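Local coordinates for protein fasciclin I (Drosophila melanogaster, PDB 1O70) that acts as a neural cell adhesion molecule, represented here by its third and fourth FAS1 domains, an extracellular tandem pair, at residues Glu127-Asn132 with Tyr158-Lys164; Lys240-Met244 with Gly298-Val302; Asn78-Lys83 with Val102-Asn106; Asn188-Phe194 with Cys295-Ile299. One frame throughout, in Å; residues are numbered along the deposited sequence.

In the fold
From the N terminus, contact 3 closes first: residues 78-83 and 102-106 meet across the loop that carries helix 88-94, joining the two outermost strands of the sheet in the third FAS1 domain. Contact 1 follows, pairing a hairpin of that sheet (127-132) with the start of the fourth domain (158-164), so it ties the two domains together. Contacts 4 and 2 open in turn at 188-194 and 240-244, then end on overlapping residues of strand 298-303, sharing Gly298 and Ile299. They close the long loops of the fourth domain. Contact 1 touches contact 4 through Val161 and Asn297, and contact 2 through Ile300; contacts 3 and 4 lie on opposite sides of the chain's centre.

Contact 1: residues Glu127-Asn132 with Tyr158-Lys164; sequences EGGGVN and YTTVLGK. With NAG (2-acetamido-2-deoxy-beta-D-glucopyranose), chain B.
A two-residue beta hairpin of the third FAS1 domain meets the entry to the first helix of the fourth, an interdomain contact. Gly128-Val131 form a type I' turn, with Gly129 (phi/psi 52/37) and Gly130 (80/5) at positive phi, closed by Gly128 N to Val131 O and Val131 N to Gly128 O, both 2.7 Å. In 158-164, Thr160 N-caps helix 161-167, its OG1 accepting from Gly163 N (3.0 Å). The CA register is Gly130-Lys164 8.1 Å and Val131-Tyr158 7.2 Å. Lys164 (chi1 -134°, chi2 m, chi3 t, chi4 m) reaches the turn, where its NZ forms a salt bridge with Glu127 OE1 (3.4 Å); Arg290 shares that carboxylate. Lys164 NZ donates to Gly130 O (3.2 Å), and Tyr158 OH to Asn132 O (2.7 Å). Water 2 links Gly130 O and Thr159 OG1, 3.0 Å from each. Apolar contact brings Val131 CG1 to 3.7 Å from Tyr158 CE2, at the ring edge. Asn132 carries an N-linked glycan, ND2 bonded to NAG C1 at 1.5 Å, while NAG C8 lies 3.8 Å from Glu127 CB.

Contact 2: residues Lys240-Met244 with Gly298-Val302; sequences KEYTM and GIIHV
Residues 241-243 are extended and lead into helix 244-253, which begins at Met244, so a helix N terminus packs on a strand of the FAS1 sheet. The CA 241-to-244 and CA 298-to-301 directions are 22° apart; CA register is Glu241-Gly298 5.5 Å and Met244-His301 7.8 Å. The CA-to-CB bonds of Ile299 and His301 point toward 240-244, those of Ile300 and Val302 away. Glu241 (chi1 p, chi2 t) covers the strand's start, OE1 lying 3.8 Å from Ile299 CB. Tyr242 turns its ring away but presents its carbonyl: O lies 3.3 Å from Ile299 CG2 and accepts from His301 NE2 at 3.0 Å (148°), near the imidazole plane. Thr243, the helix N-cap, sets its CA 3.9 Å from Ile299 CD1. Met244 (chi1 t, chi2 p, chi3 p) folds over one face of the His301 ring (chi1 m), SD 4.5 Å from the centroid and 16° off the normal, a Met-aromatic contact. NE2 donates and ND1 accepts from Asp292 N, a pattern consistent with a neutral, NE2-protonated His301.

Contact 3: residues Asn78-Lys83 with Val102-Asn106; sequences NMHIIK and VPTVN
Val105, chi1 t, lies over the turn that ends helix 70-79: its CG2 meets Ile81 CG2 at 3.5 Å and its CG1 comes within 3.4 Å of Asn78 OD1. Residues 78-83 leave the helix at Asn78-Met79, turn at His80 (phi/psi -91/1) and become extended at Ile81-Ile82; Ile81 N bonds back to Asn78 O (3.2 Å). Facing them, Val102-Pro103 are extended and Val105 (-65/-24) turns. CA register is Asn78-Val105 4.9 Å and Ile82-Thr104 4.5 Å. One amide holds both ends of the turn: Val105 N donates to Ile81 O (3.0 Å, 136°) and weakly to Asn78 O (3.2 Å, 126°). Apolar contact continues at Ile82 CG2 to Val102 CG1 (3.3 Å), with Phe113 touching both side chains. Thr104 CG2 rests 3.3 Å from Met79 O. Asn106 CB packs 3.8 Å from Asn78 CB; Asn106 ND2 bonds to Gln75 O and Asn106 OD1 to Asn108 N. On the exposed side Lys83 (chi1 m, chi2 147°, chi3 p) lays CD 3.2 Å from Thr104 O. Strands 81-82 and 102-103 are the outermost of a seven-stranded sheet, and bringing its two edges together is consistent with the bent beta wedge of the FAS1 fold.

Contact 4: residues Asn188-Phe194 with Cys295-Ile299; sequences NNTQRRF and CTNGI
Gly298 takes backbone angles that suit glycine alone (phi/psi 151/-161): an ideal CB would lie 2.1 Å from Phe194 O and collide with the carbonyl O of Asn297. It sits where strands 193-199 and 298-303 start a parallel pairing inside the seven-stranded sheet of the fourth FAS1 domain. Phe194 and Gly298 are bridged at 4.5 Å between CA atoms; Phe194 N donates to Asn297 O (3.0 Å, 168°) and Ile299 N to Phe194 O (2.7 Å, 159°), while Gly298 CA approaches Phe194 O at 3.0 Å. Before the bridge, Cys295-Gly298 turn the chain between strands 284-295 and 298-303, with Cys295 N bonded to Gly298 O (2.8 Å). Asn297 (chi1 p), the residue most covered here, reaches the loop ahead of strand 193-199: ND2 donates to Asn189 O (2.8 Å, 172°) and to Leu187 O, while OD1 accepts from Val161 N. That loop holds an Asx turn, Asn189 OD1 taking Gln191 N at 2.5 Å. Arg193 (chi1 m, chi2 m, chi3 t) curls back so that Asn297 CA and Thr296 O lie over one guanidinium face, and its NH1 donates to Thr190 O (3.2 Å) and Arg192 O (2.8 Å).

Contact 1: residues Glu127-Asn132 with Tyr158-Lys164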
loop_
_atom_site.group_PDB
_atom_site.type_symbol
_atom_site.label_atom_id
_atom_site.label_comp_id
_atom_site.label_asym_id
_atom_site.label_seq_id
_atom_site.Cartn_x
_atom_site.Cartn_y
_atom_site.Cartn_z
ATOM N N GLU A 127 1.330 -1.939 7.726
ATOM C CA GLU A 127 1.140 -1.181 6.497
ATOM C C GLU A 127 -0.213 -1.525 5.905
ATOM O O GLU A 127 -0.500 -2.685 5.623
ATOM C CB GLU A 127 2.233 -1.500 5.463
ATOM C CG GLU A 127 1.931 -0.913 4.076
ATOM C CD GLU A 127 2.072 0.603 4.027
ATOM O OE1 GLU A 127 1.448 1.231 3.148
ATOM O OE2 GLU A 127 2.824 1.167 4.855
ATOM N N GLY A 128 -1.051 -0.516 5.720
ATOM C CA GLY A 128 -2.356 -0.776 5.150
ATOM C C GLY A 128 -3.072 0.445 4.612
ATOM O O GLY A 128 -3.008 1.529 5.198
ATOM N N GLY A 129 -3.759 0.264 3.488
ATOM C CA GLY A 129 -4.500 1.359 2.892
ATOM C C GLY A 129 -3.652 2.597 2.713
ATOM O O GLY A 129 -4.141 3.717 2.894
ATOM N N GLY A 130 -2.380 2.377 2.368
ATOM C CA GLY A 130 -1.431 3.453 2.141
ATOM C C GLY A 130 -0.867 4.032 3.418
ATOM O O GLY A 130 -0.120 5.006 3.389
ATOM N N VAL A 131 -1.211 3.439 4.554
ATOM C CA VAL A 131 -0.706 3.968 5.806
ATOM C C VAL A 131 0.223 3.047 6.554
ATOM O O VAL A 131 -0.022 1.841 6.645
ATOM C CB VAL A 131 -1.845 4.343 6.763
ATOM C CG1 VAL A 131 -1.271 4.711 8.137
ATOM C CG2 VAL A 131 -2.635 5.512 6.191
ATOM N N ASN A 132 1.293 3.631 7.084
ATOM C CA ASN A 132 2.265 2.891 7.888
ATOM C C ASN A 132 2.089 3.386 9.318
ATOM O O ASN A 132 2.305 4.564 9.605
ATOM C CB ASN A 132 3.693 3.186 7.421
ATOM C CG ASN A 132 4.742 2.526 8.304
ATOM O OD1 ASN A 132 4.731 2.725 9.520
ATOM N ND2 ASN A 132 5.640 1.738 7.709
ATOM N N TYR A 158 -1.257 9.929 4.889
ATOM C CA TYR A 158 -0.731 11.159 5.454
ATOM C C TYR A 158 0.593 11.463 4.759
ATOM O O TYR A 158 1.440 12.182 5.285
ATOM C CB TYR A 158 -0.542 11.039 6.976
ATOM C CG TYR A 158 0.428 9.972 7.445
ATOM C CD1 TYR A 158 1.794 10.246 7.574
ATOM C CD2 TYR A 158 -0.024 8.685 7.763
ATOM C CE1 TYR A 158 2.686 9.266 8.013
ATOM C CE2 TYR A 158 0.860 7.694 8.198
ATOM C CZ TYR A 158 2.211 7.994 8.322
ATOM O OH TYR A 158 3.097 7.025 8.745
ATOM N N THR A 159 0.766 10.888 3.573
ATOM C CA THR A 159 1.974 11.101 2.789
ATOM C C THR A 159 1.669 11.138 1.300
ATOM O O THR A 159 0.716 10.512 0.830
ATOM C CB THR A 159 3.017 9.994 3.017
ATOM O OG1 THR A 159 2.474 8.726 2.622
ATOM C CG2 THR A 159 3.433 9.958 4.470
ATOM N N THR A 160 2.478 11.898 0.568
ATOM C CA THR A 160 2.338 12.001 -0.875
ATOM C C THR A 160 3.052 10.773 -1.437
ATOM O O THR A 160 3.716 10.035 -0.699
ATOM C CB THR A 160 3.062 13.239 -1.429
ATOM O OG1 THR A 160 4.467 13.118 -1.171
ATOM C CG2 THR A 160 2.550 14.503 -0.775
ATOM N N VAL A 161 2.914 10.557 -2.737
ATOM C CA VAL A 161 3.590 9.450 -3.393
ATOM C C VAL A 161 5.068 9.470 -2.981
ATOM O O VAL A 161 5.622 8.455 -2.555
ATOM C CB VAL A 161 3.474 9.595 -4.925
ATOM C CG1 VAL A 161 4.371 8.588 -5.621
ATOM C CG2 VAL A 161 2.034 9.416 -5.350
ATOM N N LEU A 162 5.696 10.638 -3.099
ATOM C CA LEU A 162 7.106 10.799 -2.718
ATOM C C LEU A 162 7.335 10.470 -1.244
ATOM O O LEU A 162 8.295 9.785 -0.894
ATOM C CB LEU A 162 7.581 12.237 -2.974
ATOM C CG LEU A 162 8.999 12.545 -2.474
ATOM C CD1 LEU A 162 10.007 11.733 -3.294
ATOM C CD2 LEU A 162 9.315 14.042 -2.597
ATOM N N GLY A 163 6.447 10.972 -0.387
ATOM C CA GLY A 163 6.584 10.737 1.036
ATOM C C GLY A 163 6.590 9.259 1.339
ATOM O O GLY A 163 7.325 8.789 2.213
ATOM N N LYS A 164 5.765 8.530 0.594
ATOM C CA LYS A 164 5.630 7.091 0.738
ATOM C C LYS A 164 6.896 6.404 0.256
ATOM O O LYS A 164 7.448 5.546 0.946
ATOM C CB LYS A 164 4.446 6.600 -0.090
ATOM C CG LYS A 164 3.525 5.632 0.627
ATOM C CD LYS A 164 4.245 4.408 1.132
ATOM C CE LYS A 164 3.349 3.575 2.031
ATOM N NZ LYS A 164 2.993 4.295 3.272
HETATM C C1 NAG B . 6.908 1.476 8.369
HETATM C C2 NAG B . 7.522 0.148 7.933
HETATM C C3 NAG B . 8.792 -0.099 8.755
HETATM C C4 NAG B . 9.764 1.090 8.633
HETATM C C5 NAG B . 9.018 2.397 8.971
HETATM C C6 NAG B . 9.840 3.653 8.783
HETATM C C7 NAG B . 6.126 -1.648 7.143
HETATM C C8 NAG B . 5.179 -2.793 7.476
HETATM N N2 NAG B . 6.584 -0.928 8.162
HETATM O O3 NAG B . 9.409 -1.309 8.353
HETATM O O4 NAG B . 10.847 0.915 9.568
HETATM O O5 NAG B . 7.841 2.535 8.150
HETATM O O6 NAG B . 10.423 3.685 7.489
HETATM O O7 NAG B . 6.434 -1.420 5.978
HETATM O O HOH W 1 0.529 7.199 4.370
HETATM O O HOH W 2 0.469 6.995 1.188
#

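Contact 2: residues Lys240-Met244 with Gly298-Val302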
loop_
_atom_site.group_PDB
_atom_site.type_symbol
_atom_site.label_atom_id
_atom_site.label_comp_id
_atom_site.label_asym_id
_atom_site.label_seq_id
_atom_site.Cartn_x
_atom_site.Cartn_y
_atom_site.Cartn_z
ATOM N N LYS A 240 -6.959 12.609 -12.302
ATOM C CA LYS A 240 -7.471 11.628 -11.353
ATOM C C LYS A 240 -6.514 10.451 -11.140
ATOM O O LYS A 240 -5.546 10.279 -11.881
ATOM C CB LYS A 240 -8.831 11.103 -11.816
ATOM C CG LYS A 240 -8.804 10.315 -13.099
ATOM C CD LYS A 240 -10.193 9.829 -13.454
ATOM C CE LYS A 240 -10.168 9.029 -14.745
ATOM N NZ LYS A 240 -11.532 8.567 -15.142
ATOM N N GLU A 241 -6.781 9.655 -10.111
ATOM C CA GLU A 241 -5.956 8.494 -9.822
ATOM C C GLU A 241 -6.718 7.239 -10.170
ATOM O O GLU A 241 -7.945 7.186 -10.057
ATOM C CB GLU A 241 -5.549 8.467 -8.350
ATOM C CG GLU A 241 -6.664 8.749 -7.367
ATOM C CD GLU A 241 -6.139 8.919 -5.964
ATOM O OE1 GLU A 241 -5.896 7.890 -5.295
ATOM O OE2 GLU A 241 -5.941 10.081 -5.534
ATOM N N TYR A 242 -5.993 6.218 -10.597
ATOM C CA TYR A 242 -6.645 4.986 -10.976
ATOM C C TYR A 242 -6.455 3.887 -9.951
ATOM O O TYR A 242 -5.324 3.548 -9.599
ATOM C CB TYR A 242 -6.123 4.542 -12.340
ATOM C CG TYR A 242 -6.340 5.583 -13.414
ATOM C CD1 TYR A 242 -5.521 6.710 -13.504
ATOM C CD2 TYR A 242 -7.399 5.462 -14.317
ATOM C CE1 TYR A 242 -5.755 7.689 -14.467
ATOM C CE2 TYR A 242 -7.640 6.434 -15.281
ATOM C CZ TYR A 242 -6.816 7.544 -15.351
ATOM O OH TYR A 242 -7.059 8.505 -16.303
ATOM N N THR A 243 -7.557 3.348 -9.441
ATOM C CA THR A 243 -7.434 2.259 -8.491
ATOM C C THR A 243 -7.318 1.014 -9.349
ATOM O O THR A 243 -7.710 1.013 -10.522
ATOM C CB THR A 243 -8.662 2.109 -7.559
ATOM O OG1 THR A 243 -9.816 1.732 -8.323
ATOM C CG2 THR A 243 -8.935 3.410 -6.830
ATOM N N MET A 244 -6.767 -0.040 -8.772
ATOM C CA MET A 244 -6.599 -1.263 -9.518
ATOM C C MET A 244 -7.981 -1.707 -10.019
ATOM O O MET A 244 -8.101 -2.275 -11.102
ATOM C CB MET A 244 -5.931 -2.318 -8.630
ATOM C CG MET A 244 -5.129 -3.360 -9.371
ATOM S SD MET A 244 -3.979 -2.737 -10.593
ATOM C CE MET A 244 -2.563 -2.382 -9.648
ATOM N N GLY A 298 -2.265 10.927 -5.077
ATOM C CA GLY A 298 -2.255 9.838 -6.031
ATOM C C GLY A 298 -2.324 8.463 -5.405
ATOM O O GLY A 298 -2.720 8.308 -4.254
ATOM N N ILE A 299 -1.931 7.456 -6.172
ATOM C CA ILE A 299 -1.968 6.087 -5.702
ATOM C C ILE A 299 -0.753 5.345 -6.234
ATOM O O ILE A 299 -0.278 5.624 -7.333
ATOM C CB ILE A 299 -3.254 5.379 -6.199
ATOM C CG1 ILE A 299 -3.430 4.028 -5.500
ATOM C CG2 ILE A 299 -3.164 5.148 -7.696
ATOM C CD1 ILE A 299 -4.745 3.368 -5.825
ATOM N N ILE A 300 -0.257 4.398 -5.448
ATOM C CA ILE A 300 0.891 3.595 -5.842
ATOM C C ILE A 300 0.507 2.120 -5.925
ATOM O O ILE A 300 -0.204 1.619 -5.059
ATOM C CB ILE A 300 2.013 3.712 -4.813
ATOM C CG1 ILE A 300 2.734 5.053 -4.975
ATOM C CG2 ILE A 300 2.968 2.519 -4.938
ATOM C CD1 ILE A 300 3.855 5.249 -3.957
ATOM N N HIS A 301 0.973 1.419 -6.953
ATOM C CA HIS A 301 0.684 -0.015 -7.074
ATOM C C HIS A 301 2.028 -0.747 -7.093
ATOM O O HIS A 301 2.801 -0.626 -8.052
ATOM C CB HIS A 301 -0.067 -0.318 -8.365
ATOM C CG HIS A 301 -1.358 0.431 -8.507
ATOM N ND1 HIS A 301 -2.467 0.154 -7.737
ATOM C CD2 HIS A 301 -1.714 1.444 -9.334
ATOM C CE1 HIS A 301 -3.453 0.962 -8.083
ATOM N NE2 HIS A 301 -3.023 1.754 -9.050
ATOM N N VAL A 302 2.317 -1.508 -6.047
ATOM C CA VAL A 302 3.593 -2.209 -6.002
ATOM C C VAL A 302 3.561 -3.448 -6.879
ATOM O O VAL A 302 2.755 -4.356 -6.674
ATOM C CB VAL A 302 3.970 -2.610 -4.570
ATOM C CG1 VAL A 302 5.309 -3.316 -4.584
ATOM C CG2 VAL A 302 4.033 -1.375 -3.686
#

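Contact 3: residues Asn78-Lys83 with Val102-Asn106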
loop_
_atom_site.group_PDB
_atom_site.type_symbol
_atom_site.label_atom_id
_atom_site.label_comp_id
_atom_site.label_asym_id
_atom_site.label_seq_id
_atom_site.Cartn_x
_atom_site.Cartn_y
_atom_site.Cartn_z
ATOM N N ASN A 78 -13.501 -1.042 8.594
ATOM C CA ASN A 78 -13.348 -2.447 8.239
ATOM C C ASN A 78 -11.926 -2.940 8.022
ATOM O O ASN A 78 -11.639 -4.103 8.293
ATOM C CB ASN A 78 -14.168 -2.781 7.000
ATOM C CG ASN A 78 -15.649 -2.632 7.233
ATOM O OD1 ASN A 78 -16.149 -2.916 8.316
ATOM N ND2 ASN A 78 -16.364 -2.190 6.208
ATOM N N MET A 79 -11.034 -2.082 7.535
ATOM C CA MET A 79 -9.670 -2.528 7.306
ATOM C C MET A 79 -8.857 -2.592 8.597
ATOM O O MET A 79 -7.738 -3.110 8.606
ATOM C CB MET A 79 -8.962 -1.653 6.259
ATOM C CG MET A 79 -8.777 -0.212 6.635
ATOM S SD MET A 79 -7.805 0.704 5.398
ATOM C CE MET A 79 -9.006 0.869 4.050
ATOM N N HIS A 80 -9.422 -2.078 9.690
ATOM C CA HIS A 80 -8.747 -2.126 10.990
ATOM C C HIS A 80 -9.177 -3.402 11.706
ATOM O O HIS A 80 -8.748 -3.656 12.829
ATOM C CB HIS A 80 -9.131 -0.940 11.873
ATOM C CG HIS A 80 -8.455 0.346 11.512
ATOM N ND1 HIS A 80 -8.932 1.193 10.534
ATOM C CD2 HIS A 80 -7.362 0.954 12.033
ATOM C CE1 HIS A 80 -8.168 2.270 10.475
ATOM N NE2 HIS A 80 -7.208 2.151 11.374
ATOM N N ILE A 81 -10.024 -4.202 11.054
ATOM C CA ILE A 81 -10.536 -5.439 11.649
ATOM C C ILE A 81 -10.052 -6.724 10.961
ATOM O O ILE A 81 -10.568 -7.129 9.911
ATOM C CB ILE A 81 -12.085 -5.454 11.659
ATOM C CG1 ILE A 81 -12.625 -4.181 12.310
ATOM C CG2 ILE A 81 -12.587 -6.656 12.423
ATOM C CD1 ILE A 81 -14.126 -4.001 12.117
ATOM N N ILE A 82 -9.081 -7.374 11.593
ATOM C CA ILE A 82 -8.489 -8.608 11.095
ATOM C C ILE A 82 -9.302 -9.863 11.417
ATOM O O ILE A 82 -9.524 -10.194 12.582
ATOM C CB ILE A 82 -7.080 -8.782 11.678
ATOM C CG1 ILE A 82 -6.200 -7.608 11.236
ATOM C CG2 ILE A 82 -6.504 -10.118 11.247
ATOM C CD1 ILE A 82 -4.994 -7.391 12.083
ATOM N N LYS A 83 -9.717 -10.575 10.376
ATOM C CA LYS A 83 -10.497 -11.791 10.560
ATOM C C LYS A 83 -9.599 -12.934 11.038
ATOM O O LYS A 83 -9.441 -13.941 10.348
ATOM C CB LYS A 83 -11.184 -12.161 9.238
ATOM C CG LYS A 83 -12.211 -11.125 8.792
ATOM C CD LYS A 83 -12.297 -10.992 7.281
ATOM C CE LYS A 83 -12.834 -12.249 6.625
ATOM N NZ LYS A 83 -12.792 -12.156 5.134
ATOM N N VAL A 102 -2.314 -10.151 5.642
ATOM C CA VAL A 102 -3.477 -10.448 6.454
ATOM C C VAL A 102 -4.756 -9.782 5.960
ATOM O O VAL A 102 -4.828 -8.567 5.864
ATOM C CB VAL A 102 -3.218 -9.998 7.887
ATOM C CG1 VAL A 102 -4.313 -10.498 8.789
ATOM C CG2 VAL A 102 -1.858 -10.509 8.340
ATOM N N PRO A 103 -5.788 -10.578 5.643
ATOM C CA PRO A 103 -7.084 -10.069 5.155
ATOM C C PRO A 103 -7.888 -9.372 6.255
ATOM O O PRO A 103 -7.729 -9.689 7.430
ATOM C CB PRO A 103 -7.805 -11.331 4.667
ATOM C CG PRO A 103 -6.689 -12.307 4.392
ATOM C CD PRO A 103 -5.721 -12.045 5.519
ATOM N N THR A 104 -8.754 -8.440 5.873
ATOM C CA THR A 104 -9.580 -7.732 6.844
ATOM C C THR A 104 -11.059 -7.809 6.460
ATOM O O THR A 104 -11.422 -8.469 5.488
ATOM C CB THR A 104 -9.173 -6.255 6.963
ATOM O OG1 THR A 104 -9.488 -5.568 5.744
ATOM C CG2 THR A 104 -7.685 -6.145 7.239
ATOM N N VAL A 105 -11.915 -7.149 7.234
ATOM C CA VAL A 105 -13.349 -7.157 6.962
ATOM C C VAL A 105 -13.557 -6.460 5.626
ATOM O O VAL A 105 -14.555 -6.678 4.936
ATOM C CB VAL A 105 -14.121 -6.431 8.083
ATOM C CG1 VAL A 105 -15.565 -6.200 7.683
ATOM C CG2 VAL A 105 -14.049 -7.256 9.351
ATOM N N ASN A 106 -12.596 -5.618 5.270
ATOM C CA ASN A 106 -12.633 -4.907 4.005
ATOM C C ASN A 106 -12.024 -5.887 2.996
ATOM O O ASN A 106 -10.809 -6.093 2.987
ATOM C CB ASN A 106 -11.793 -3.633 4.121
ATOM C CG ASN A 106 -11.886 -2.760 2.894
ATOM O OD1 ASN A 106 -11.682 -3.223 1.770
ATOM N ND2 ASN A 106 -12.190 -1.487 3.100
#

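Contact 4: residues Asn188-Phe194 with Cys295-Ile299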
loop_
_atom_site.group_PDB
_atom_site.type_symbol
_atom_site.label_atom_id
_atom_site.label_comp_id
_atom_site.label_asym_id
_atom_site.label_seq_id
_atom_site.Cartn_x
_atom_site.Cartn_y
_atom_site.Cartn_z
ATOM N N ASN A 188 6.076 15.117 -5.330
ATOM C CA ASN A 188 5.668 15.803 -4.117
ATOM C C ASN A 188 4.536 16.772 -4.458
ATOM O O ASN A 188 3.773 17.181 -3.585
ATOM C CB ASN A 188 6.858 16.559 -3.530
ATOM C CG ASN A 188 6.715 16.790 -2.042
ATOM O OD1 ASN A 188 6.180 15.937 -1.322
ATOM N ND2 ASN A 188 7.206 17.931 -1.563
ATOM N N ASN A 189 4.431 17.116 -5.741
ATOM C CA ASN A 189 3.416 18.042 -6.227
ATOM C C ASN A 189 2.005 17.599 -5.851
ATOM O O ASN A 189 1.632 16.446 -6.050
ATOM C CB ASN A 189 3.526 18.195 -7.746
ATOM C CG ASN A 189 2.665 19.326 -8.280
ATOM O OD1 ASN A 189 1.438 19.238 -8.306
ATOM N ND2 ASN A 189 3.310 20.399 -8.706
ATOM N N THR A 190 1.219 18.525 -5.311
ATOM C CA THR A 190 -0.148 18.219 -4.908
ATOM C C THR A 190 -1.187 18.711 -5.910
ATOM O O THR A 190 -2.383 18.520 -5.712
ATOM C CB THR A 190 -0.470 18.839 -3.539
ATOM O OG1 THR A 190 -0.252 20.251 -3.601
ATOM C CG2 THR A 190 0.407 18.247 -2.461
ATOM N N GLN A 191 -0.730 19.342 -6.983
ATOM C CA GLN A 191 -1.637 19.864 -7.998
ATOM C C GLN A 191 -1.948 18.845 -9.092
ATOM O O GLN A 191 -2.810 19.079 -9.939
ATOM C CB GLN A 191 -1.045 21.127 -8.618
ATOM C CG GLN A 191 -0.905 22.275 -7.633
ATOM C CD GLN A 191 0.143 23.286 -8.061
ATOM O OE1 GLN A 191 0.265 24.358 -7.463
ATOM N NE2 GLN A 191 0.914 22.944 -9.096
ATOM N N ARG A 192 -1.239 17.720 -9.074
ATOM C CA ARG A 192 -1.445 16.655 -10.055
ATOM C C ARG A 192 -1.809 15.382 -9.301
ATOM O O ARG A 192 -1.725 15.329 -8.074
ATOM C CB ARG A 192 -0.158 16.406 -10.849
ATOM C CG ARG A 192 0.637 17.659 -11.189
ATOM C CD ARG A 192 0.086 18.393 -12.403
ATOM N NE ARG A 192 0.328 17.665 -13.648
ATOM C CZ ARG A 192 0.102 18.159 -14.865
ATOM N NH1 ARG A 192 -0.372 19.395 -15.016
ATOM N NH2 ARG A 192 0.345 17.414 -15.938
ATOM N N ARG A 193 -2.219 14.360 -10.035
ATOM C CA ARG A 193 -2.558 13.089 -9.422
ATOM C C ARG A 193 -1.728 12.012 -10.108
ATOM O O ARG A 193 -1.817 11.826 -11.319
ATOM C CB ARG A 193 -4.053 12.807 -9.565
ATOM C CG ARG A 193 -4.898 13.562 -8.550
ATOM C CD ARG A 193 -4.586 13.098 -7.128
ATOM N NE ARG A 193 -5.249 13.898 -6.100
ATOM C CZ ARG A 193 -4.857 15.114 -5.723
ATOM N NH1 ARG A 193 -3.799 15.679 -6.292
ATOM N NH2 ARG A 193 -5.511 15.763 -4.763
ATOM N N PHE A 194 -0.901 11.321 -9.329
ATOM C CA PHE A 194 -0.049 10.289 -9.881
ATOM C C PHE A 194 -0.484 8.874 -9.571
ATOM O O PHE A 194 -0.995 8.578 -8.489
ATOM C CB PHE A 194 1.385 10.428 -9.381
ATOM C CG PHE A 194 1.964 11.789 -9.524
ATOM C CD1 PHE A 194 1.721 12.759 -8.558
ATOM C CD2 PHE A 194 2.805 12.092 -10.586
ATOM C CE1 PHE A 194 2.325 14.011 -8.632
ATOM C CE2 PHE A 194 3.413 13.341 -10.672
ATOM C CZ PHE A 194 3.169 14.307 -9.691
ATOM N N CYS A 295 -2.294 7.511 -1.625
ATOM C CA CYS A 295 -1.489 8.637 -1.167
ATOM C C CYS A 295 -2.326 9.908 -1.211
ATOM O O CYS A 295 -3.478 9.879 -1.642
ATOM C CB CYS A 295 -0.255 8.806 -2.042
ATOM S SG CYS A 295 0.896 7.414 -1.959
ATOM N N THR A 296 -1.749 11.023 -0.782
ATOM C CA THR A 296 -2.485 12.278 -0.756
ATOM C C THR A 296 -2.614 12.917 -2.135
ATOM O O THR A 296 -3.575 13.641 -2.403
ATOM C CB THR A 296 -1.828 13.278 0.215
ATOM O OG1 THR A 296 -0.456 13.484 -0.156
ATOM C CG2 THR A 296 -1.877 12.733 1.647
ATOM N N ASN A 297 -1.658 12.631 -3.017
ATOM C CA ASN A 297 -1.674 13.178 -4.366
ATOM C C ASN A 297 -1.644 12.060 -5.391
ATOM O O ASN A 297 -1.059 12.217 -6.461
ATOM C CB ASN A 297 -0.462 14.077 -4.572
ATOM C CG ASN A 297 0.829 13.340 -4.385
ATOM O OD1 ASN A 297 0.858 12.270 -3.780
ATOM N ND2 ASN A 297 1.919 13.908 -4.890
ATOM N N GLY A 298 -2.265 10.927 -5.077
ATOM C CA GLY A 298 -2.255 9.838 -6.031
ATOM C C GLY A 298 -2.324 8.463 -5.405
ATOM O O GLY A 298 -2.720 8.308 -4.254
ATOM N N ILE A 299 -1.931 7.456 -6.172
ATOM C CA ILE A 299 -1.968 6.087 -5.702
ATOM C C ILE A 299 -0.753 5.345 -6.234
ATOM O O ILE A 299 -0.278 5.624 -7.333
ATOM C CB ILE A 299 -3.254 5.379 -6.199
ATOM C CG1 ILE A 299 -3.430 4.028 -5.500
ATOM C CG2 ILE A 299 -3.164 5.148 -7.696
ATOM C CD1 ILE A 299 -4.745 3.368 -5.825
#